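Local atomic coordinates of tryptophan--tRNA ligase (Mycoplasma pneumoniae, PDB entry 2YY5), a protein that probably catalyses the ATP-dependent attachment of tryptophan to its cognate tRNA by way of a tryptophanyl-adenylate, as other class I aminoacyl-tRNA synthetases do with their amino acids. Residues B[246-251]-B[285-290]. The protein carries 1 engineered substitution. Numbering follows the deposited sequence.
Sequences PGVTNM and LDLKNA
In the helical domain that follows the KMSKS loop of this class I synthetase, the first turns of helix 246-259 pack through Val248 and Met251 against Leu287 and Lys288 of helix 284-308. The two segments run in broadly the same direction, their axes 36° apart and 10.9 Å from each other at closest approach, a spacing bridged mainly by side chains. Leu287 reaches across with CG anti to its own backbone N (chi1 174°), which carries CD2 to within 4.0 Å of Val248 CG1. The same methyl lies 4.3 Å from Met251 CB, so that one branch of the leucine meets two residues a helical turn apart; Leu252 and Leu255 extend this apolar seam farther along helix 246-259. In tryptophanyl-tRNA synthetases the helical domain after the KMSKS loop recognises the anticodon, and these helices are probably part of it. Met251 lies about 9 Å, side chain to side chain, from Met203 of the KMSKS motif and from Ile193, both predicted to bind ATP. Its thioether crosses the aliphatic stem of Lys288, with Met251 SD 3.8 Å from Lys288 CG; the bend at chi3 (-81°) then sets Met251 CE 4.2 Å from Lys288 CE. Beyond that stem the extended lysine chain lets NZ donate hydrogen bonds to the backbone O atoms of Arg228 and Ala230, tying helix 284-308 to the end of helix 220-228 and the loop after it.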
loop_
_atom_site.group_PDB
_atom_site.type_symbol
_atom_site.label_atom_id
_atom_site.label_comp_id
_atom_site.label_asym_id
_atom_site.label_seq_id
_atom_site.Cartn_x
_atom_site.Cartn_y
_atom_site.Cartn_z
ATOM N N PRO B 246 -39.471 0.318 11.385
ATOM C CA PRO B 246 -38.285 0.855 10.716
ATOM C C PRO B 246 -38.595 1.888 9.641
ATOM O O PRO B 246 -37.995 2.961 9.621
ATOM C CB PRO B 246 -37.605 -0.398 10.167
ATOM C CG PRO B 246 -38.743 -1.336 9.955
ATOM C CD PRO B 246 -39.542 -1.142 11.206
ATOM N N GLY B 247 -39.533 1.564 8.756
ATOM C CA GLY B 247 -39.905 2.482 7.689
ATOM C C GLY B 247 -40.356 3.845 8.187
ATOM O O GLY B 247 -39.703 4.853 7.930
ATOM N N VAL B 248 -41.474 3.883 8.905
ATOM C CA VAL B 248 -41.995 5.143 9.426
ATOM C C VAL B 248 -40.998 5.882 10.314
ATOM O O VAL B 248 -40.843 7.096 10.202
ATOM C CB VAL B 248 -43.304 4.914 10.209
ATOM C CG1 VAL B 248 -43.648 6.141 11.046
ATOM C CG2 VAL B 248 -44.423 4.618 9.232
ATOM N N THR B 249 -40.317 5.159 11.193
ATOM C CA THR B 249 -39.348 5.797 12.074
ATOM C C THR B 249 -38.242 6.479 11.265
ATOM O O THR B 249 -37.856 7.608 11.563
ATOM C CB THR B 249 -38.712 4.773 13.042
ATOM O OG1 THR B 249 -39.750 4.059 13.723
ATOM C CG2 THR B 249 -37.820 5.484 14.077
ATOM N N ASN B 250 -37.747 5.794 10.237
ATOM C CA ASN B 250 -36.688 6.330 9.388
ATOM C C ASN B 250 -37.102 7.639 8.724
ATOM O O ASN B 250 -36.375 8.627 8.789
ATOM C CB ASN B 250 -36.320 5.316 8.308
ATOM C CG ASN B 250 -35.098 5.726 7.517
ATOM O OD1 ASN B 250 -35.066 5.596 6.294
ATOM N ND2 ASN B 250 -34.078 6.211 8.211
ATOM N N MET B 251 -38.264 7.648 8.073
ATOM C CA MET B 251 -38.736 8.863 7.416
ATOM C C MET B 251 -38.891 9.976 8.446
ATOM O O MET B 251 -38.673 11.147 8.163
ATOM C CB MET B 251 -40.082 8.619 6.726
ATOM C CG MET B 251 -40.008 7.718 5.504
ATOM S SD MET B 251 -41.550 7.708 4.562
ATOM C CE MET B 251 -42.511 6.545 5.513
ATOM N N LEU B 285 -49.401 9.187 4.626
ATOM C CA LEU B 285 -49.243 9.960 3.406
ATOM C C LEU B 285 -48.879 11.401 3.748
ATOM O O LEU B 285 -48.165 12.054 2.993
ATOM C CB LEU B 285 -50.523 9.912 2.566
ATOM C CG LEU B 285 -51.173 8.532 2.390
ATOM C CD1 LEU B 285 -50.115 7.466 2.089
ATOM C CD2 LEU B 285 -51.923 8.177 3.663
ATOM N N ASP B 286 -49.356 11.890 4.890
ATOM C CA ASP B 286 -49.065 13.256 5.324
ATOM C C ASP B 286 -47.595 13.392 5.699
ATOM O O ASP B 286 -47.005 14.467 5.581
ATOM C CB ASP B 286 -49.938 13.623 6.524
ATOM C CG ASP B 286 -51.399 13.781 6.155
ATOM O OD1 ASP B 286 -52.263 13.318 6.928
ATOM O OD2 ASP B 286 -51.687 14.377 5.098
ATOM N N LEU B 287 -47.016 12.287 6.160
ATOM C CA LEU B 287 -45.614 12.242 6.546
ATOM C C LEU B 287 -44.745 12.256 5.293
ATOM O O LEU B 287 -43.759 12.992 5.221
ATOM C CB LEU B 287 -45.333 10.974 7.371
ATOM C CG LEU B 287 -43.894 10.632 7.779
ATOM C CD1 LEU B 287 -43.274 11.771 8.580
ATOM C CD2 LEU B 287 -43.898 9.353 8.599
ATOM N N LYS B 288 -45.116 11.446 4.303
ATOM C CA LYS B 288 -44.361 11.383 3.054
ATOM C C LYS B 288 -44.373 12.732 2.358
ATOM O O LYS B 288 -43.370 13.156 1.779
ATOM C CB LYS B 288 -44.939 10.316 2.130
ATOM C CG LYS B 288 -44.613 8.902 2.563
ATOM C CD LYS B 288 -45.205 7.863 1.619
ATOM C CE LYS B 288 -44.779 6.457 2.034
ATOM N NZ LYS B 288 -45.411 5.407 1.199
ATOM N N ASN B 289 -45.520 13.401 2.425
ATOM C CA ASN B 289 -45.692 14.718 1.827
ATOM C C ASN B 289 -44.721 15.732 2.414
ATOM O O ASN B 289 -44.053 16.453 1.678
ATOM C CB ASN B 289 -47.118 15.220 2.048
ATOM C CG ASN B 289 -48.009 14.978 0.851
ATOM O OD1 ASN B 289 -48.537 13.884 0.659
ATOM N ND2 ASN B 289 -48.168 16.005 0.024
ATOM N N ALA B 290 -44.660 15.787 3.745
ATOM C CA ALA B 290 -43.779 16.717 4.439
ATOM C C ALA B 290 -42.311 16.349 4.232
ATOM O O ALA B 290 -41.441 17.225 4.149
ATOM C CB ALA B 290 -44.117 16.740 5.922
#